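Local structure of RabGAP/TBC protein (Chlamydomonas reinhardtii, 4P17) at residues Val143-Val148 with Ala178-Ile183; Thr209-Leu214 with Met268-Glu273; Pro42-Tyr47 with Lys61-Lys66. The protein is of unknown function but, as a flagellar protein built on a RabGAP TBC domain, may act on or bind Rab GTPases. All coordinates share one frame; numbering follows the deposited sequence.

Interaction 1 of 3, residues Val143-Val148 with Ala178-Ile183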
loop_
_atom_site.group_PDB
_atom_site.type_symbol
_atom_site.label_atom_id
_atom_site.label_comp_id
_atom_site.label_asym_id
_atom_site.label_seq_id
_atom_site.Cartn_x
_atom_site.Cartn_y
_atom_site.Cartn_z
ATOM N N VAL A 143 3.554 -12.044 17.718
ATOM C CA VAL A 143 3.058 -12.944 18.758
ATOM C C VAL A 143 1.538 -13.125 18.675
ATOM O O VAL A 143 1.022 -14.179 19.037
ATOM C CB VAL A 143 3.453 -12.453 20.168
ATOM C CG1 VAL A 143 4.988 -12.450 20.292
ATOM C CG2 VAL A 143 2.881 -11.067 20.472
ATOM N N HIS A 144 0.830 -12.124 18.173
ATOM C CA HIS A 144 -0.618 -12.230 17.990
ATOM C C HIS A 144 -0.985 -13.301 16.965
ATOM O O HIS A 144 -1.946 -14.037 17.133
ATOM C CB HIS A 144 -1.148 -10.880 17.572
ATOM C CG HIS A 144 -2.421 -10.923 16.829
ATOM N ND1 HIS A 144 -3.640 -11.131 17.434
ATOM C CD2 HIS A 144 -2.673 -10.742 15.514
ATOM C CE1 HIS A 144 -4.586 -11.089 16.512
ATOM N NE2 HIS A 144 -4.024 -10.840 15.346
ATOM N N ASN A 145 -0.207 -13.343 15.890
ATOM C CA ASN A 145 -0.377 -14.262 14.778
ATOM C C ASN A 145 0.933 -14.972 14.586
ATOM O O ASN A 145 1.784 -14.584 13.799
ATOM C CB ASN A 145 -0.790 -13.491 13.527
ATOM C CG ASN A 145 -1.130 -14.399 12.371
ATOM O OD1 ASN A 145 -0.787 -15.577 12.370
ATOM N ND2 ASN A 145 -1.787 -13.847 11.375
ATOM N N GLU A 146 1.128 -16.008 15.386
ATOM C CA GLU A 146 2.389 -16.718 15.394
ATOM C C GLU A 146 2.593 -17.487 14.100
ATOM O O GLU A 146 3.725 -17.818 13.754
ATOM C CB GLU A 146 2.446 -17.675 16.596
ATOM N N ARG A 147 1.502 -17.792 13.397
ATOM C CA ARG A 147 1.617 -18.631 12.207
ATOM C C ARG A 147 2.310 -17.826 11.129
ATOM O O ARG A 147 3.125 -18.357 10.374
ATOM C CB ARG A 147 0.240 -19.141 11.732
ATOM N N VAL A 148 2.006 -16.531 11.081
ATOM C CA VAL A 148 2.589 -15.623 10.113
ATOM C C VAL A 148 3.916 -15.079 10.656
ATOM O O VAL A 148 4.928 -15.009 9.958
ATOM C CB VAL A 148 1.603 -14.458 9.798
ATOM C CG1 VAL A 148 2.289 -13.330 9.041
ATOM C CG2 VAL A 148 0.431 -14.978 9.009
ATOM N N ALA A 178 -6.261 -6.839 10.015
ATOM C CA ALA A 178 -7.295 -6.918 8.982
ATOM C C ALA A 178 -6.692 -7.284 7.621
ATOM O O ALA A 178 -7.211 -8.120 6.903
ATOM C CB ALA A 178 -8.058 -5.616 8.903
ATOM N N LEU A 179 -5.550 -6.704 7.303
ATOM C CA LEU A 179 -4.906 -6.924 6.011
ATOM C C LEU A 179 -4.426 -8.354 5.809
ATOM O O LEU A 179 -4.720 -8.999 4.802
ATOM C CB LEU A 179 -3.743 -5.938 5.892
ATOM C CG LEU A 179 -2.781 -6.144 4.740
ATOM C CD1 LEU A 179 -3.430 -5.622 3.445
ATOM C CD2 LEU A 179 -1.477 -5.446 5.004
ATOM N N VAL A 180 -3.659 -8.831 6.768
ATOM C CA VAL A 180 -3.093 -10.166 6.761
ATOM C C VAL A 180 -4.170 -11.212 6.912
ATOM O O VAL A 180 -4.132 -12.229 6.225
ATOM C CB VAL A 180 -2.084 -10.341 7.896
ATOM C CG1 VAL A 180 -1.513 -11.733 7.914
ATOM C CG2 VAL A 180 -0.967 -9.338 7.759
ATOM N N GLU A 181 -5.109 -10.992 7.831
ATOM C CA GLU A 181 -6.026 -12.062 8.180
ATOM C C GLU A 181 -7.281 -12.123 7.319
ATOM O O GLU A 181 -7.836 -13.210 7.137
ATOM C CB GLU A 181 -6.402 -11.946 9.653
ATOM C CG GLU A 181 -5.165 -11.964 10.539
ATOM C CD GLU A 181 -5.409 -11.474 11.940
ATOM O OE1 GLU A 181 -6.558 -11.549 12.461
ATOM O OE2 GLU A 181 -4.437 -10.971 12.525
ATOM N N ASP A 182 -7.735 -10.982 6.789
ATOM C CA ASP A 182 -9.091 -10.894 6.207
ATOM C C ASP A 182 -9.097 -10.393 4.759
ATOM O O ASP A 182 -9.964 -10.748 3.989
ATOM C CB ASP A 182 -9.980 -9.974 7.057
ATOM C CG ASP A 182 -10.085 -10.452 8.494
ATOM O OD1 ASP A 182 -10.105 -11.682 8.697
ATOM O OD2 ASP A 182 -10.148 -9.613 9.403
ATOM N N ILE A 183 -8.113 -9.581 4.409
ATOM C CA ILE A 183 -8.094 -8.946 3.089
ATOM C C ILE A 183 -7.198 -9.730 2.122
ATOM O O ILE A 183 -7.671 -10.158 1.060
ATOM C CB ILE A 183 -7.649 -7.511 3.178
ATOM C CG1 ILE A 183 -8.659 -6.721 4.036
ATOM C CG2 ILE A 183 -7.563 -6.903 1.773
ATOM C CD1 ILE A 183 -8.323 -5.223 4.201
#
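His144 and Glu181 reach for each other tip to tip, joining the C-terminal end of helix 128-144 to the last turns of helix 169-183. The imidazole of His144 is thrown toward the second helix because its CG stands anti to the backbone N (chi1 156°). Glu181 has CG beside its own backbone N and an extended chain beyond it, so its carboxylate arrives at the edge of the ring. His144 NE2 donates to Glu181 OE2 over 2.9 Å, with the acceptor in the ring plane and its syn lone pair in use. The bond is somewhat bent, at an N-H...O angle of 146°, and the two flat groups are turned 32° apart.

Asn145, the first residue to leave the helix, points the same way but makes only van der Waals contact here: its ND2 lies 4.0 Å from Glu181 CG. Asn145 OD1 accepts from Val148 N at 3.2 Å, the donor lying above the carbonyl plane, which makes an Asx motif; a weak bond from Arg147 N is added. Val148, whose N closes this turn, brings CG2 tip to tip with Val180 CG1 at 3.9 Å, an apolar touch beside the polar pair. The turn leads into the stretch where active TBC RabGAPs carry the glutamine finger of a Tyr-x-Gln motif; this chain reads Tyr-Val-Arg there, so catalysis by the usual dual-finger mechanism is doubtful.

Tyr141 OH bonds to both Glu181 OE2 and Asn145 ND2, Lys86 makes a salt bridge to Glu181 OE1, and His144 ND1 bonds to Tyr94 OH. Both imidazole nitrogens and both carboxylate oxygens are thus engaged, fixing the ring's rotation; the lysine should keep Glu181 ionised, and that charge would in turn tend to raise the basicity of His144.

Interaction 2 of 3, residues Thr209-Leu214 with Met268-Glu273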
loop_
_atom_site.group_PDB
_atom_site.type_symbol
_atom_site.label_atom_id
_atom_site.label_comp_id
_atom_site.label_asym_id
_atom_site.label_seq_id
_atom_site.Cartn_x
_atom_site.Cartn_y
_atom_site.Cartn_z
ATOM N N THR A 209 -3.081 -10.139 -22.621
ATOM C CA THR A 209 -4.369 -9.712 -23.170
ATOM C C THR A 209 -4.428 -8.221 -23.501
ATOM O O THR A 209 -4.841 -7.830 -24.596
ATOM C CB THR A 209 -5.512 -10.043 -22.193
ATOM O OG1 THR A 209 -5.313 -9.354 -20.954
ATOM C CG2 THR A 209 -5.523 -11.474 -21.934
ATOM N N LYS A 210 -3.981 -7.401 -22.557
ATOM C CA LYS A 210 -4.096 -5.949 -22.631
ATOM C C LYS A 210 -2.882 -5.252 -23.225
ATOM O O LYS A 210 -3.013 -4.149 -23.767
ATOM C CB LYS A 210 -4.349 -5.372 -21.235
ATOM C CG LYS A 210 -5.583 -5.917 -20.553
ATOM C CD LYS A 210 -6.352 -4.824 -19.843
ATOM C CE LYS A 210 -7.427 -5.373 -18.928
ATOM N NZ LYS A 210 -7.896 -4.319 -17.987
ATOM N N LEU A 211 -1.724 -5.897 -23.142
ATOM C CA LEU A 211 -0.466 -5.277 -23.504
ATOM C C LEU A 211 0.346 -6.265 -24.340
ATOM O O LEU A 211 1.472 -6.595 -24.007
ATOM C CB LEU A 211 0.283 -4.832 -22.243
ATOM C CG LEU A 211 -0.426 -3.801 -21.346
ATOM C CD1 LEU A 211 0.348 -3.588 -20.047
ATOM C CD2 LEU A 211 -0.641 -2.465 -22.061
ATOM N N PRO A 212 -0.231 -6.732 -25.452
ATOM C CA PRO A 212 0.442 -7.777 -26.236
ATOM C C PRO A 212 1.845 -7.387 -26.733
ATOM O O PRO A 212 2.693 -8.260 -26.805
ATOM C CB PRO A 212 -0.516 -8.008 -27.411
ATOM C CG PRO A 212 -1.355 -6.801 -27.496
ATOM C CD PRO A 212 -1.494 -6.292 -26.079
ATOM N N ARG A 213 2.083 -6.110 -27.033
ATOM C CA ARG A 213 3.421 -5.663 -27.402
ATOM C C ARG A 213 4.386 -5.870 -26.261
ATOM O O ARG A 213 5.547 -6.218 -26.461
ATOM C CB ARG A 213 3.435 -4.205 -27.777
ATOM C CG ARG A 213 2.849 -3.905 -29.116
ATOM C CD ARG A 213 2.821 -2.382 -29.303
ATOM N NE ARG A 213 4.106 -1.851 -29.762
ATOM C CZ ARG A 213 4.522 -0.596 -29.582
ATOM N NH1 ARG A 213 3.767 0.271 -28.918
ATOM N NH2 ARG A 213 5.710 -0.208 -30.055
ATOM N N LEU A 214 3.907 -5.630 -25.051
ATOM C CA LEU A 214 4.760 -5.783 -23.906
ATOM C C LEU A 214 5.069 -7.265 -23.671
ATOM O O LEU A 214 6.194 -7.619 -23.336
ATOM C CB LEU A 214 4.108 -5.137 -22.676
ATOM C CG LEU A 214 5.065 -4.906 -21.514
ATOM C CD1 LEU A 214 6.249 -4.013 -21.877
ATOM C CD2 LEU A 214 4.343 -4.326 -20.306
ATOM N N MET A 268 0.362 0.227 -14.038
ATOM C CA MET A 268 1.749 0.683 -14.107
ATOM C C MET A 268 2.424 0.260 -15.385
ATOM O O MET A 268 3.176 1.028 -15.973
ATOM C CB MET A 268 2.545 0.140 -12.933
ATOM C CG MET A 268 2.170 0.735 -11.641
ATOM S SD MET A 268 2.725 2.423 -11.447
ATOM C CE MET A 268 4.497 2.299 -11.688
ATOM N N LEU A 269 2.178 -0.978 -15.802
ATOM C CA LEU A 269 2.785 -1.482 -17.018
ATOM C C LEU A 269 2.188 -0.809 -18.253
ATOM O O LEU A 269 2.901 -0.579 -19.230
ATOM C CB LEU A 269 2.631 -2.988 -17.091
ATOM C CG LEU A 269 3.300 -3.750 -15.935
ATOM C CD1 LEU A 269 3.108 -5.265 -16.017
ATOM C CD2 LEU A 269 4.787 -3.419 -15.851
ATOM N N LYS A 270 0.889 -0.510 -18.216
ATOM C CA LYS A 270 0.249 0.184 -19.325
ATOM C C LYS A 270 0.839 1.575 -19.492
ATOM O O LYS A 270 1.160 2.028 -20.601
ATOM C CB LYS A 270 -1.256 0.265 -19.088
ATOM C CG LYS A 270 -2.064 0.831 -20.217
ATOM C CD LYS A 270 -3.514 0.426 -20.056
ATOM C CE LYS A 270 -4.467 1.585 -20.313
ATOM N NZ LYS A 270 -4.178 2.326 -21.567
ATOM N N ILE A 271 0.976 2.261 -18.372
ATOM C CA ILE A 271 1.381 3.665 -18.365
ATOM C C ILE A 271 2.831 3.809 -18.867
ATOM O O ILE A 271 3.171 4.755 -19.592
ATOM C CB ILE A 271 1.190 4.224 -16.922
ATOM C CG1 ILE A 271 -0.294 4.437 -16.648
ATOM C CG2 ILE A 271 1.938 5.513 -16.717
ATOM C CD1 ILE A 271 -0.651 4.780 -15.182
ATOM N N TYR A 272 3.692 2.859 -18.503
ATOM C CA TYR A 272 5.109 2.952 -18.856
ATOM C C TYR A 272 5.466 1.970 -19.966
ATOM O O TYR A 272 6.628 1.683 -20.174
ATOM C CB TYR A 272 5.971 2.696 -17.629
ATOM C CG TYR A 272 5.826 3.811 -16.666
ATOM C CD1 TYR A 272 6.438 5.036 -16.908
ATOM C CD2 TYR A 272 5.012 3.686 -15.558
ATOM C CE1 TYR A 272 6.273 6.100 -16.036
ATOM C CE2 TYR A 272 4.839 4.745 -14.684
ATOM C CZ TYR A 272 5.472 5.942 -14.929
ATOM O OH TYR A 272 5.299 6.996 -14.073
ATOM N N GLU A 273 4.456 1.477 -20.677
ATOM C CA GLU A 273 4.690 0.502 -21.740
ATOM C C GLU A 273 5.633 1.042 -22.821
ATOM O O GLU A 273 6.595 0.369 -23.203
ATOM C CB GLU A 273 3.386 0.074 -22.404
ATOM C CG GLU A 273 3.626 -1.035 -23.417
ATOM C CD GLU A 273 2.393 -1.407 -24.221
ATOM O OE1 GLU A 273 1.454 -0.573 -24.349
ATOM O OE2 GLU A 273 2.370 -2.548 -24.737
HETATM O O HOH W 1 0.488 -3.558 -26.413
#
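Apolar contacts centre on Leu211 and Leu214, which meet Leu269 at about a right angle. Leu211, with CG beside its backbone N, sends CD1 to Leu269 CB at 3.8 Å and to the backbone N of Lys270 at 3.6 Å. Leu214 has CG anti to its backbone N (chi1 -164°), which lets its CD2 reach the same Leu269 CB at 3.9 Å. One beta carbon therefore sits against a methyl from each leucine. The other methyl of Leu211, CD2, lies 4.0 Å from Lys270 CG, near the root of a lysine whose end leads away. Met276 of helix 273-277 continues the apolar layer over Leu214 and Leu269.

The carboxylate of Glu273 adds van der Waals contacts. Its chain is fully extended and slides past Leu211 in the opposite direction, so that Leu211 CD2 rests 3.6 Å from Glu273 OE1. At the start of helix 212-221, Glu273 OE2 stands 3.6 Å from Arg213 CB.

The polar link is a water that bridges the segments: it accepts from Arg213 N at 3.1 Å and donates to Glu273 OE2 at 2.7 Å. Negative charge at this N-terminal turn would be favoured by the helix dipole. The guanidinium of Arg213 is nearby, but its charged atoms do not touch those of Glu273.

The junction at Leu211, a single non-helical residue between two helices, thus packs on the last turn of helix 259-271 and on Glu273 at the start of helix 273-277, helix-to-helix packing within the all-helical TBC domain.

Interaction 3 of 3, residues Pro42-Tyr47 with Lys61-Lys66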
loop_
_atom_site.group_PDB
_atom_site.type_symbol
_atom_site.label_atom_id
_atom_site.label_comp_id
_atom_site.label_asym_id
_atom_site.label_seq_id
_atom_site.Cartn_x
_atom_site.Cartn_y
_atom_site.Cartn_z
ATOM N N PRO A 42 -16.030 18.656 -0.012
ATOM C CA PRO A 42 -17.354 18.873 0.602
ATOM C C PRO A 42 -18.210 17.607 0.723
ATOM O O PRO A 42 -19.047 17.499 1.635
ATOM C CB PRO A 42 -18.013 19.892 -0.347
ATOM C CG PRO A 42 -16.865 20.604 -0.997
ATOM C CD PRO A 42 -15.781 19.555 -1.151
ATOM N N LEU A 43 -18.018 16.675 -0.208
ATOM C CA LEU A 43 -18.705 15.393 -0.210
ATOM C C LEU A 43 -18.283 14.552 1.002
ATOM O O LEU A 43 -19.122 14.038 1.750
ATOM C CB LEU A 43 -18.412 14.648 -1.506
ATOM C CG LEU A 43 -19.066 15.170 -2.788
ATOM C CD1 LEU A 43 -18.901 16.646 -2.966
ATOM C CD2 LEU A 43 -18.478 14.444 -3.969
ATOM N N TRP A 44 -16.977 14.400 1.183
ATOM C CA TRP A 44 -16.437 13.713 2.364
ATOM C C TRP A 44 -16.766 14.458 3.668
ATOM O O TRP A 44 -17.052 13.826 4.676
ATOM C CB TRP A 44 -14.918 13.557 2.259
ATOM C CG TRP A 44 -14.551 12.476 1.313
ATOM C CD1 TRP A 44 -14.166 12.626 0.022
ATOM C CD2 TRP A 44 -14.587 11.074 1.570
ATOM N NE1 TRP A 44 -13.927 11.404 -0.550
ATOM C CE2 TRP A 44 -14.188 10.426 0.374
ATOM C CE3 TRP A 44 -14.902 10.299 2.685
ATOM C CZ2 TRP A 44 -14.090 9.047 0.264
ATOM C CZ3 TRP A 44 -14.811 8.908 2.573
ATOM C CH2 TRP A 44 -14.386 8.298 1.381
ATOM N N GLN A 45 -16.720 15.780 3.665
ATOM C CA GLN A 45 -17.051 16.493 4.911
ATOM C C GLN A 45 -18.467 16.152 5.380
ATOM O O GLN A 45 -18.727 16.043 6.583
ATOM C CB GLN A 45 -16.915 17.994 4.743
ATOM C CG GLN A 45 -17.133 18.774 6.040
ATOM C CD GLN A 45 -15.991 18.692 7.030
ATOM O OE1 GLN A 45 -16.152 19.066 8.204
ATOM N NE2 GLN A 45 -14.821 18.273 6.567
ATOM N N HIS A 46 -19.378 15.974 4.427
ATOM C CA HIS A 46 -20.768 15.682 4.747
ATOM C C HIS A 46 -20.836 14.395 5.536
ATOM O O HIS A 46 -21.575 14.274 6.513
ATOM C CB HIS A 46 -21.617 15.565 3.464
ATOM C CG HIS A 46 -23.009 15.056 3.700
ATOM N ND1 HIS A 46 -23.971 15.801 4.345
ATOM C CD2 HIS A 46 -23.598 13.875 3.384
ATOM C CE1 HIS A 46 -25.083 15.091 4.446
ATOM N NE2 HIS A 46 -24.885 13.920 3.869
ATOM N N TYR A 47 -20.045 13.427 5.103
ATOM C CA TYR A 47 -20.097 12.124 5.716
ATOM C C TYR A 47 -19.408 12.080 7.085
ATOM O O TYR A 47 -19.990 11.546 8.043
ATOM C CB TYR A 47 -19.529 11.118 4.739
ATOM C CG TYR A 47 -20.546 10.872 3.633
ATOM C CD1 TYR A 47 -21.730 10.202 3.909
ATOM C CD2 TYR A 47 -20.335 11.312 2.343
ATOM C CE1 TYR A 47 -22.671 9.974 2.927
ATOM C CE2 TYR A 47 -21.283 11.096 1.350
ATOM C CZ TYR A 47 -22.445 10.427 1.653
ATOM O OH TYR A 47 -23.403 10.181 0.694
ATOM N N LYS A 61 -17.844 3.005 -3.230
ATOM C CA LYS A 61 -16.756 2.474 -4.035
ATOM C C LYS A 61 -16.191 3.548 -4.968
ATOM O O LYS A 61 -14.968 3.708 -5.042
ATOM C CB LYS A 61 -17.222 1.253 -4.828
ATOM C CG LYS A 61 -16.086 0.534 -5.562
ATOM C CD LYS A 61 -16.609 -0.466 -6.617
ATOM C CE LYS A 61 -17.484 -1.554 -6.019
ATOM N NZ LYS A 61 -17.029 -2.013 -4.678
ATOM N N GLU A 62 -17.070 4.305 -5.637
ATOM C CA GLU A 62 -16.665 5.414 -6.518
ATOM C C GLU A 62 -15.843 6.491 -5.787
ATOM O O GLU A 62 -14.815 6.936 -6.282
ATOM C CB GLU A 62 -17.892 6.099 -7.159
ATOM C CG GLU A 62 -18.636 5.291 -8.231
ATOM C CD GLU A 62 -19.928 5.960 -8.729
ATOM O OE1 GLU A 62 -20.275 7.085 -8.282
ATOM O OE2 GLU A 62 -20.603 5.344 -9.586
ATOM N N MET A 63 -16.317 6.918 -4.625
ATOM C CA MET A 63 -15.610 7.916 -3.834
ATOM C C MET A 63 -14.212 7.446 -3.433
ATOM O O MET A 63 -13.242 8.202 -3.555
ATOM C CB MET A 63 -16.404 8.262 -2.578
ATOM C CG MET A 63 -17.710 8.995 -2.858
ATOM S SD MET A 63 -18.680 9.245 -1.341
ATOM C CE MET A 63 -17.750 10.571 -0.554
ATOM N N ILE A 64 -14.125 6.188 -3.005
ATOM C CA ILE A 64 -12.890 5.646 -2.507
ATOM C C ILE A 64 -11.926 5.501 -3.681
ATOM O O ILE A 64 -10.734 5.756 -3.553
ATOM C CB ILE A 64 -13.122 4.300 -1.762
ATOM C CG1 ILE A 64 -13.768 4.605 -0.420
ATOM C CG2 ILE A 64 -11.780 3.569 -1.512
ATOM C CD1 ILE A 64 -14.107 3.412 0.455
ATOM N N ARG A 65 -12.451 5.139 -4.837
ATOM C CA ARG A 65 -11.613 5.079 -6.021
ATOM C C ARG A 65 -11.026 6.435 -6.422
ATOM O O ARG A 65 -9.983 6.462 -7.035
ATOM C CB ARG A 65 -12.404 4.492 -7.187
ATOM C CG ARG A 65 -12.494 2.981 -7.157
ATOM C CD ARG A 65 -13.192 2.427 -8.396
ATOM N NE ARG A 65 -13.254 0.969 -8.356
ATOM C CZ ARG A 65 -13.708 0.201 -9.347
ATOM N NH1 ARG A 65 -14.127 0.746 -10.489
ATOM N NH2 ARG A 65 -13.735 -1.113 -9.201
ATOM N N LYS A 66 -11.707 7.545 -6.115
ATOM C CA LYS A 66 -11.186 8.876 -6.404
ATOM C C LYS A 66 -10.211 9.407 -5.333
ATOM O O LYS A 66 -9.593 10.454 -5.513
ATOM C CB LYS A 66 -12.341 9.863 -6.550
ATOM C CG LYS A 66 -13.177 9.692 -7.825
ATOM C CD LYS A 66 -14.464 10.504 -7.752
HETATM O O HOH W 2 -13.065 10.818 -3.305
#
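The terminal methyl of Met63 sits squarely over one face of an indole: its CE stands 3.8 Å from the centroid of the five-membered ring of Trp44, only 14° off the ring normal, a CH-pi contact. The thioether is bent at its last torsion (chi3 75°), which brings CE onto the indole and leaves the sulfur oblique to two aromatic rings. Met63 SD is 5.1 Å from the centroid of the Trp44 six-membered ring and as far from that of Tyr47, a Met-aromatic contact with each. Tyr47 crosses the methionine obliquely, with its CD2 4.0 Å from Met63 CE. Leu43 CB adds a looser touch to the same methyl.

These side chains fill the gap between helix 27-50 and helix 57-65, which cross steeply: their local axes pass 12.0 Å apart at 124° between their N-to-C directions. Helix 57-65 runs on into a Gly-Val-Pro sequence resembling the first signature of TBC domains. Pro54 packs on both Met63 and Tyr47, while Pro69, Leu72 and Val76 touch Trp44 from the chain that follows.

Lower on the methionine, Met63 CB packs 3.7 Å from Trp44 CZ2, so both the root (CB) and the tip (CE) of Met63 touch the indole. Ile64, crossing at about a right angle, brings CG1 to the indole edge, 4.2 Å from Trp44 CH2. The indole N-H is used as well: a water in the ring plane accepts from Trp44 NE1 at 2.9 Å and donates to the backbone carbonyl of Met63, its oxygen 2.6 Å from Met63 O.

Overall arrangement
The three contacts follow one another along the chain, interaction 3 closing first, then interaction 1, then interaction 2, and none touches another. Their centres are well spread: about 34 Å between interactions 1 and 2, 29 Å between 1 and 3, and 30 Å between 2 and 3. Nearest atoms come to about 11 Å from interaction 3 to either of the others. Helix 243-256 links two of them, packing on Leu179 and Ile183 of interaction 1 and on Lys61 and Ile64 of interaction 3. Of the three, interaction 1 lies nearest in sequence to the probable counterpart of the glutamine-finger stretch, altered here; no ligand is bound at any of these contacts.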